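Long-range contacts in flagellar hook associated protein type 3 FlgL (Legionella pneumophila subsp. pneumophila, PDB 5YTI), which probably serves as a structural component of the bacterial flagellum, as a flagellin-family protein associated with the hook: residues A[82-87]-A[333-338]; A[154-159]-A[176-181]; A[183-188]-A[291-296]. One frame throughout, in Å; residues are numbered along the deposited sequence.

Contact 1: residues A[82-87]-A[333-338]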
loop_
_atom_site.group_PDB
_atom_site.type_symbol
_atom_site.label_atom_id
_atom_site.label_comp_id
_atom_site.label_asym_id
_atom_site.label_seq_id
_atom_site.Cartn_x
_atom_site.Cartn_y
_atom_site.Cartn_z
ATOM N N ASN A 82 -17.369 -11.789 -3.321
ATOM C CA ASN A 82 -17.673 -12.364 -1.982
ATOM C C ASN A 82 -16.878 -11.655 -0.879
ATOM O O ASN A 82 -17.385 -11.382 0.201
ATOM C CB ASN A 82 -17.287 -13.865 -1.893
ATOM C CG ASN A 82 -18.200 -14.793 -2.676
ATOM O OD1 ASN A 82 -19.377 -14.510 -2.893
ATOM N ND2 ASN A 82 -17.644 -15.930 -3.101
ATOM N N ALA A 83 -15.602 -11.427 -1.154
ATOM C CA ALA A 83 -14.709 -10.887 -0.184
ATOM C C ALA A 83 -15.031 -9.428 0.085
ATOM O O ALA A 83 -14.730 -8.905 1.177
ATOM C CB ALA A 83 -13.284 -11.032 -0.662
ATOM N N VAL A 84 -15.638 -8.749 -0.883
ATOM C CA VAL A 84 -16.090 -7.375 -0.613
ATOM C C VAL A 84 -17.279 -7.449 0.350
ATOM O O VAL A 84 -17.296 -6.780 1.378
ATOM C CB VAL A 84 -16.424 -6.585 -1.900
ATOM C CG1 VAL A 84 -17.215 -5.310 -1.582
ATOM C CG2 VAL A 84 -15.137 -6.275 -2.657
ATOM N N ASN A 85 -18.244 -8.300 0.032
ATOM C CA ASN A 85 -19.347 -8.580 0.947
ATOM C C ASN A 85 -18.910 -8.712 2.401
ATOM O O ASN A 85 -19.502 -8.089 3.296
ATOM C CB ASN A 85 -20.055 -9.857 0.528
ATOM C CG ASN A 85 -20.969 -9.632 -0.643
ATOM O OD1 ASN A 85 -21.328 -8.484 -0.933
ATOM N ND2 ASN A 85 -21.354 -10.716 -1.327
ATOM N N SER A 86 -17.888 -9.528 2.632
ATOM C CA SER A 86 -17.372 -9.720 3.968
ATOM C C SER A 86 -16.837 -8.402 4.564
ATOM O O SER A 86 -17.019 -8.126 5.753
ATOM C CB SER A 86 -16.287 -10.801 3.968
ATOM O OG SER A 86 -16.816 -12.070 3.616
ATOM N N LEU A 87 -16.186 -7.579 3.750
ATOM C CA LEU A 87 -15.599 -6.365 4.261
ATOM C C LEU A 87 -16.633 -5.339 4.473
ATOM O O LEU A 87 -16.451 -4.482 5.318
ATOM C CB LEU A 87 -14.581 -5.825 3.289
ATOM C CG LEU A 87 -13.299 -6.660 3.317
ATOM C CD1 LEU A 87 -12.500 -6.528 2.022
ATOM C CD2 LEU A 87 -12.468 -6.252 4.532
ATOM N N SER A 333 -9.328 1.211 3.185
ATOM C CA SER A 333 -8.155 1.058 2.315
ATOM C C SER A 333 -8.226 -0.267 1.556
ATOM O O SER A 333 -7.812 -0.352 0.400
ATOM C CB SER A 333 -6.871 1.086 3.137
ATOM O OG SER A 333 -6.309 2.392 3.228
ATOM N N ALA A 334 -8.771 -1.275 2.232
ATOM C CA ALA A 334 -8.849 -2.610 1.738
ATOM C C ALA A 334 -10.074 -2.807 0.878
ATOM O O ALA A 334 -10.049 -3.538 -0.088
ATOM C CB ALA A 334 -8.888 -3.577 2.905
ATOM N N LEU A 335 -11.188 -2.219 1.258
ATOM C CA LEU A 335 -12.299 -2.190 0.355
ATOM C C LEU A 335 -11.780 -1.601 -0.931
ATOM O O LEU A 335 -11.951 -2.191 -1.968
ATOM C CB LEU A 335 -13.419 -1.321 0.879
ATOM C CG LEU A 335 -14.569 -2.090 1.508
ATOM C CD1 LEU A 335 -15.335 -1.159 2.428
ATOM C CD2 LEU A 335 -15.472 -2.657 0.423
ATOM N N GLY A 336 -11.122 -0.455 -0.869
ATOM C CA GLY A 336 -10.686 0.222 -2.082
ATOM C C GLY A 336 -9.690 -0.612 -2.879
ATOM O O GLY A 336 -9.751 -0.717 -4.118
ATOM N N HIS A 337 -8.762 -1.225 -2.166
ATOM C CA HIS A 337 -7.698 -1.932 -2.821
ATOM C C HIS A 337 -8.238 -3.077 -3.641
ATOM O O HIS A 337 -7.750 -3.372 -4.728
ATOM C CB HIS A 337 -6.742 -2.460 -1.791
ATOM C CG HIS A 337 -5.787 -3.443 -2.348
ATOM N ND1 HIS A 337 -4.868 -3.104 -3.317
ATOM C CD2 HIS A 337 -5.622 -4.765 -2.102
ATOM C CE1 HIS A 337 -4.165 -4.182 -3.629
ATOM N NE2 HIS A 337 -4.612 -5.204 -2.911
ATOM N N ILE A 338 -9.245 -3.741 -3.117
ATOM C CA ILE A 338 -9.835 -4.868 -3.818
ATOM C C ILE A 338 -10.624 -4.405 -5.027
ATOM O O ILE A 338 -10.475 -4.958 -6.111
ATOM C CB ILE A 338 -10.729 -5.696 -2.890
ATOM C CG1 ILE A 338 -9.834 -6.462 -1.941
ATOM C CG2 ILE A 338 -11.568 -6.692 -3.659
ATOM C CD1 ILE A 338 -10.640 -7.367 -1.064
#
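Val-84 and Leu-87 meet Leu-335 and Ile-338 where two long helices of the flagellin-family core, 49-96 and 316-374, run side by side. The local axes come within 10.2 Å of each other. Their directions differ by 165°, so the pair is antiparallel. Across the contact the nearest CA atoms are those of Val-84 and Leu-335, 6.5 Å apart.

Val-84 uses its two methyl groups on different partners. Its CG1 lies anti to the backbone N (chi1 166°) and touches CD2 of Leu-335 at 3.8 Å. These two side chains stand roughly perpendicular. The other methyl, CG2 of Val-84, meets CG2 of Ile-338 at 3.7 Å, and here the side chains run past one another, pointing opposite ways.

This is the pairing of an early helix with a late one. Segment 82-87 belongs to the N-terminal helical region of the family, and its partner lies near the other end of the modelled chain. The side-chain contacts between them are apolar.

Leu-87 and Ile-338 reach toward each other tip to tip, with CD1 of Leu-87 3.7 Å from CD1 of Ile-338. Nearer its backbone, CB of Leu-87 rests 4.1 Å from CG of Leu-335.

Two other helices touch the pair. Tyr-124 of helix 104-125 packs on Ala-83, and Ile-296 of helix 296-307 touches both Leu-87 and Ala-334. Pro-221 of the second subunit packs on Leu-335.

Contact 2: residues A[154-159]-A[176-181]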
loop_
_atom_site.group_PDB
_atom_site.type_symbol
_atom_site.label_atom_id
_atom_site.label_comp_id
_atom_site.label_asym_id
_atom_site.label_seq_id
_atom_site.Cartn_x
_atom_site.Cartn_y
_atom_site.Cartn_z
ATOM N N TYR A 154 -0.226 -13.842 10.494
ATOM C CA TYR A 154 -0.546 -14.483 9.192
ATOM C C TYR A 154 0.483 -14.186 8.124
ATOM O O TYR A 154 0.762 -13.022 7.882
ATOM C CB TYR A 154 -1.867 -13.953 8.637
ATOM C CG TYR A 154 -3.062 -14.426 9.386
ATOM C CD1 TYR A 154 -3.494 -13.769 10.518
ATOM C CD2 TYR A 154 -3.750 -15.545 8.974
ATOM C CE1 TYR A 154 -4.592 -14.210 11.215
ATOM C CE2 TYR A 154 -4.841 -15.997 9.670
ATOM C CZ TYR A 154 -5.254 -15.317 10.788
ATOM O OH TYR A 154 -6.340 -15.760 11.496
ATOM N N VAL A 155 1.002 -15.218 7.456
ATOM C CA VAL A 155 2.013 -15.041 6.388
ATOM C C VAL A 155 1.499 -15.565 5.051
ATOM O O VAL A 155 0.498 -16.274 4.987
ATOM C CB VAL A 155 3.371 -15.753 6.686
ATOM C CG1 VAL A 155 3.944 -15.299 8.019
ATOM C CG2 VAL A 155 3.240 -17.276 6.645
ATOM N N TYR A 156 2.230 -15.231 3.990
ATOM C CA TYR A 156 1.893 -15.631 2.627
ATOM C C TYR A 156 2.991 -16.552 2.069
ATOM O O TYR A 156 4.188 -16.208 2.041
ATOM C CB TYR A 156 1.708 -14.376 1.756
ATOM C CG TYR A 156 1.463 -14.671 0.311
ATOM C CD1 TYR A 156 0.273 -15.239 -0.105
ATOM C CD2 TYR A 156 2.416 -14.383 -0.639
ATOM C CE1 TYR A 156 0.049 -15.520 -1.436
ATOM C CE2 TYR A 156 2.205 -14.661 -1.980
ATOM C CZ TYR A 156 1.022 -15.228 -2.370
ATOM O OH TYR A 156 0.812 -15.515 -3.687
ATOM N N ASN A 157 2.564 -17.733 1.645
ATOM C CA ASN A 157 3.482 -18.805 1.269
ATOM C C ASN A 157 3.517 -18.993 -0.244
ATOM O O ASN A 157 4.156 -19.913 -0.756
ATOM C CB ASN A 157 3.094 -20.130 1.962
ATOM C CG ASN A 157 2.884 -19.961 3.449
ATOM O OD1 ASN A 157 1.793 -20.227 3.943
ATOM N ND2 ASN A 157 3.914 -19.482 4.169
ATOM N N GLY A 158 2.827 -18.123 -0.958
ATOM C CA GLY A 158 2.912 -18.139 -2.404
ATOM C C GLY A 158 4.089 -17.304 -2.875
ATOM O O GLY A 158 5.043 -17.062 -2.104
ATOM N N ASP A 159 4.010 -16.895 -4.155
ATOM C CA ASP A 159 4.926 -15.900 -4.777
ATOM C C ASP A 159 4.121 -14.816 -5.508
ATOM O O ASP A 159 2.864 -14.848 -5.536
ATOM C CB ASP A 159 5.966 -16.559 -5.722
ATOM C CG ASP A 159 5.355 -17.131 -7.010
ATOM O OD1 ASP A 159 4.338 -16.599 -7.474
ATOM O OD2 ASP A 159 5.902 -18.107 -7.581
ATOM N N ASN A 176 -4.507 -14.574 -13.544
ATOM C CA ASN A 176 -4.616 -14.695 -12.094
ATOM C C ASN A 176 -4.086 -13.464 -11.428
ATOM O O ASN A 176 -3.458 -12.610 -12.061
ATOM C CB ASN A 176 -3.846 -15.921 -11.575
ATOM C CG ASN A 176 -2.346 -15.807 -11.760
ATOM O OD1 ASN A 176 -1.847 -15.589 -12.852
ATOM N ND2 ASN A 176 -1.622 -15.987 -10.686
ATOM N N ASP A 177 -4.360 -13.372 -10.136
ATOM C CA ASP A 177 -3.693 -12.408 -9.272
ATOM C C ASP A 177 -3.063 -13.173 -8.109
ATOM O O ASP A 177 -3.300 -14.378 -7.956
ATOM C CB ASP A 177 -4.668 -11.361 -8.766
ATOM C CG ASP A 177 -5.265 -10.520 -9.877
ATOM O OD1 ASP A 177 -6.282 -10.948 -10.465
ATOM O OD2 ASP A 177 -4.751 -9.402 -10.132
ATOM N N THR A 178 -2.247 -12.495 -7.302
ATOM C CA THR A 178 -1.547 -13.184 -6.225
ATOM C C THR A 178 -1.792 -12.562 -4.864
ATOM O O THR A 178 -1.977 -11.356 -4.737
ATOM C CB THR A 178 -0.030 -13.328 -6.512
ATOM O OG1 THR A 178 0.625 -12.052 -6.478
ATOM C CG2 THR A 178 0.166 -13.976 -7.863
ATOM N N GLY A 179 -1.776 -13.419 -3.848
ATOM C CA GLY A 179 -2.243 -13.085 -2.500
ATOM C C GLY A 179 -1.498 -11.943 -1.871
ATOM O O GLY A 179 -2.077 -11.184 -1.090
ATOM N N ASP A 180 -0.219 -11.815 -2.218
ATOM C CA ASP A 180 0.592 -10.721 -1.701
ATOM C C ASP A 180 0.023 -9.404 -2.209
ATOM O O ASP A 180 -0.061 -8.431 -1.476
ATOM C CB ASP A 180 2.058 -10.863 -2.105
ATOM C CG ASP A 180 2.274 -10.628 -3.600
ATOM O OD1 ASP A 180 1.658 -11.379 -4.404
ATOM O OD2 ASP A 180 3.042 -9.696 -3.959
ATOM N N ASN A 181 -0.420 -9.377 -3.457
ATOM C CA ASN A 181 -1.084 -8.177 -3.949
ATOM C C ASN A 181 -2.508 -8.037 -3.419
ATOM O O ASN A 181 -2.878 -6.964 -2.987
ATOM C CB ASN A 181 -1.093 -8.111 -5.472
ATOM C CG ASN A 181 -1.573 -6.786 -5.975
ATOM O OD1 ASN A 181 -1.156 -5.737 -5.495
ATOM N ND2 ASN A 181 -2.485 -6.817 -6.900
#
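The backbone at Tyr-156, the last residue of strand 154-156, passes the first turn of helix 179-184 with its CA 6.7 Å from CA of Asp-180. Further on, the loop brings CA of Asp-159 to 7.2 Å from CA of Thr-178.

The Tyr-156 ring lies between the two backbones. CG of Tyr-156 is anti to the backbone N (chi1 176°). One face of the ring lies against the Gly-179 to Asp-180 peptide. Asp-180 N sits 3.6 Å above the ring plane, over its centre. Gly-179 C lies above the same face but offset toward the rim. At CE1 the ring meets CA of Gly-179, which carries no side chain. The opposite face is taken by the loop that follows Tyr-156, with Gly-158 N 3.5 Å above the plane and also over the centre.

Strand 154-156 is the second strand of an antiparallel beta hairpin with 146-148, and the loop leaving it folds over the start of helix 179-184. Thr-178 holds the N-cap position there, although its side chain makes no capping bond. Its CB packs 3.4 Å from Asp-159 O, which lies at the edge of the Tyr-156 ring, in plane. The hydroxyl OH of Tyr-156 is 2.8 Å from Asp-159 O, but Phe-136 O is a second acceptor for its one proton.

Asp-180 crosses the ring obliquely. Its CB is 3.8 Å from Tyr-156 CE2, and its carboxylate plane is turned 28° from the ring plane. Asp-180 OD2 has partners outside both segments: a hydrogen bond to Ser-160 OG and a salt bridge to Arg-185 of the second subunit.

Contact 3: residues A[183-188]-A[291-296]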
loop_
_atom_site.group_PDB
_atom_site.type_symbol
_atom_site.label_atom_id
_atom_site.label_comp_id
_atom_site.label_asym_id
_atom_site.label_seq_id
_atom_site.Cartn_x
_atom_site.Cartn_y
_atom_site.Cartn_z
ATOM N N PHE A 183 -4.341 -9.546 -0.770
ATOM C CA PHE A 183 -4.666 -9.611 0.645
ATOM C C PHE A 183 -3.640 -9.068 1.628
ATOM O O PHE A 183 -4.020 -8.661 2.709
ATOM C CB PHE A 183 -4.946 -11.066 1.010
ATOM C CG PHE A 183 -6.117 -11.657 0.281
ATOM C CD1 PHE A 183 -7.394 -11.434 0.720
ATOM C CD2 PHE A 183 -5.927 -12.452 -0.831
ATOM C CE1 PHE A 183 -8.476 -11.979 0.049
ATOM C CE2 PHE A 183 -6.997 -13.006 -1.511
ATOM C CZ PHE A 183 -8.278 -12.773 -1.071
HETATM N N MSE A 184 -2.354 -9.063 1.292
HETATM C CA MSE A 184 -1.327 -8.796 2.319
HETATM C C MSE A 184 -0.776 -7.390 2.403
HETATM O O MSE A 184 -0.561 -6.858 3.497
HETATM C CB MSE A 184 -0.142 -9.741 2.208
HETATM C CG MSE A 184 -0.565 -11.186 1.945
HETATM SE SE MSE A 184 -1.214 -12.140 3.549
HETATM C CE MSE A 184 0.278 -11.610 4.717
ATOM N N ARG A 185 -0.493 -6.760 1.281
ATOM C CA ARG A 185 0.183 -5.471 1.341
ATOM C C ARG A 185 -0.806 -4.358 1.110
ATOM O O ARG A 185 -1.175 -4.075 -0.019
ATOM C CB ARG A 185 1.282 -5.406 0.300
ATOM C CG ARG A 185 2.160 -6.638 0.245
ATOM C CD ARG A 185 2.588 -7.105 1.618
ATOM N NE ARG A 185 3.602 -8.145 1.489
ATOM C CZ ARG A 185 4.281 -8.639 2.516
ATOM N NH1 ARG A 185 4.038 -8.201 3.745
ATOM N NH2 ARG A 185 5.206 -9.566 2.318
ATOM N N ILE A 186 -1.248 -3.752 2.204
ATOM C CA ILE A 186 -2.263 -2.703 2.194
ATOM C C ILE A 186 -1.811 -1.800 3.289
ATOM O O ILE A 186 -1.521 -2.264 4.384
ATOM C CB ILE A 186 -3.634 -3.247 2.562
ATOM C CG1 ILE A 186 -3.979 -4.391 1.636
ATOM C CG2 ILE A 186 -4.677 -2.159 2.491
ATOM C CD1 ILE A 186 -5.392 -4.878 1.804
ATOM N N PRO A 187 -1.704 -0.515 3.002
ATOM C CA PRO A 187 -1.064 0.268 4.027
ATOM C C PRO A 187 -2.014 0.515 5.187
ATOM O O PRO A 187 -3.260 0.623 5.024
ATOM C CB PRO A 187 -0.685 1.577 3.304
ATOM C CG PRO A 187 -0.996 1.345 1.854
ATOM C CD PRO A 187 -2.088 0.309 1.851
ATOM N N SER A 188 -1.395 0.574 6.360
ATOM C CA SER A 188 -2.082 0.822 7.611
ATOM C C SER A 188 -2.355 2.291 7.787
ATOM O O SER A 188 -1.833 3.137 7.047
ATOM C CB SER A 188 -1.217 0.360 8.764
ATOM O OG SER A 188 0.089 0.932 8.670
ATOM N N ALA A 291 3.154 4.721 7.151
ATOM C CA ALA A 291 2.327 3.576 6.950
ATOM C C ALA A 291 3.161 2.362 6.659
ATOM O O ALA A 291 4.247 2.438 6.093
ATOM C CB ALA A 291 1.386 3.820 5.816
ATOM N N LYS A 292 2.592 1.226 7.010
ATOM C CA LYS A 292 3.302 -0.023 7.043
ATOM C C LYS A 292 2.433 -1.041 6.345
ATOM O O LYS A 292 1.236 -1.066 6.586
ATOM C CB LYS A 292 3.470 -0.402 8.501
ATOM C CG LYS A 292 4.496 -1.472 8.766
ATOM C CD LYS A 292 4.519 -1.785 10.256
ATOM C CE LYS A 292 5.683 -2.693 10.643
ATOM N NZ LYS A 292 5.401 -4.143 10.396
ATOM N N ASN A 293 2.990 -1.874 5.479
ATOM C CA ASN A 293 2.148 -2.911 4.888
ATOM C C ASN A 293 1.588 -3.825 5.976
ATOM O O ASN A 293 2.278 -4.170 6.927
ATOM C CB ASN A 293 2.881 -3.712 3.814
ATOM C CG ASN A 293 2.893 -2.997 2.470
ATOM O OD1 ASN A 293 1.951 -2.257 2.137
ATOM N ND2 ASN A 293 3.968 -3.207 1.688
ATOM N N GLU A 294 0.318 -4.189 5.848
ATOM C CA GLU A 294 -0.321 -5.015 6.859
ATOM C C GLU A 294 -1.566 -5.676 6.264
ATOM O O GLU A 294 -2.446 -4.968 5.740
ATOM C CB GLU A 294 -0.652 -4.167 8.112
ATOM C CG GLU A 294 -2.013 -4.478 8.735
ATOM C CD GLU A 294 -2.223 -3.935 10.147
ATOM O OE1 GLU A 294 -1.900 -2.772 10.408
ATOM O OE2 GLU A 294 -2.773 -4.670 11.000
ATOM N N SER A 295 -1.633 -7.015 6.368
ATOM C CA SER A 295 -2.731 -7.840 5.782
ATOM C C SER A 295 -4.103 -7.463 6.257
ATOM O O SER A 295 -4.262 -6.964 7.352
ATOM C CB SER A 295 -2.535 -9.348 6.066
ATOM O OG SER A 295 -2.480 -9.679 7.455
ATOM N N ILE A 296 -5.106 -7.698 5.435
ATOM C CA ILE A 296 -6.461 -7.486 5.895
ATOM C C ILE A 296 -6.625 -8.307 7.137
ATOM O O ILE A 296 -7.280 -7.910 8.080
ATOM C CB ILE A 296 -7.503 -8.022 4.928
ATOM C CG1 ILE A 296 -7.397 -7.320 3.594
ATOM C CG2 ILE A 296 -8.897 -7.799 5.470
ATOM C CD1 ILE A 296 -7.858 -8.236 2.471
#
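The Phe-183 ring meets Ile-296 obliquely, with CD1 of Phe-183 3.7 Å from CD1 of Ile-296, while Phe-136 stacks with the same ring edge-to-face. Beside it, Ile-186 CD1 packs 3.6 Å from Ile-296 CG1. The other flat groups are the guanidinium of Arg-185 and the amide of Asn-293. Their planes are 34° apart and the side chains cross at about a right angle. The touch comes lower on the arginine chain, where CB of Arg-185 lies 3.6 Å from CG of Asn-293. The polar ends turn to the second subunit, Arg-185 to Asp-180 there and Asn-293, by a hydrogen bond, to Asn-181.

Around Pro-187 and Asn-293 the backbones run antiparallel. These two residues form a single beta bridge as a non-hydrogen-bonded pair. It is flanked by bonds from Glu-294 N to Ile-186 O (3.0 Å) and from Ser-188 N to Lys-292 O (3.1 Å). The bridge links the chain leaving helix 179-184 to the loop between strand 285-290 and helix 296-307.

Where helix 179-184 ends and helix 296-307 begins, Ile-296 N donates to Phe-183 O over 3.1 Å. The N-H...O angle is 164°, and the donor lies nearly along the C=O axis. Ser-295 is the N-cap of helix 296-307, its OG accepting from Ser-298 N. Its CB packs 3.9 Å from CE of the selenomethionine Met-184.

At the other end of the contact, a chi1 of 52° tucks OG of Ser-188 back beside its own backbone, where it accepts from Lys-292 N at 3.0 Å.

How the contacts relate
From the N-terminal side, segment 82-87 opens the widest loop, which contact 1 closes at 333-338. The other two contacts nest inside it. Contact 2 closes first, a short loop between 154-159 and 176-181. Contact 3 opens just after it on the same helix, 179-184, and closes at 291-296. The two lie in series and do not cross. Helix 179-184 joins them, with probable backbone hydrogen bonds from Met-184 to Gly-179 and from Arg-185 to Asp-180. Contact 1 meets contact 2 through His-337 and Asn-181, and contact 3 through Ile-186. Together they tie helices 49-96 and 316-374 to helix 179-184, to the hairpin ending in 154-156 and to the loop before helix 296-307, and all three touch the second subunit.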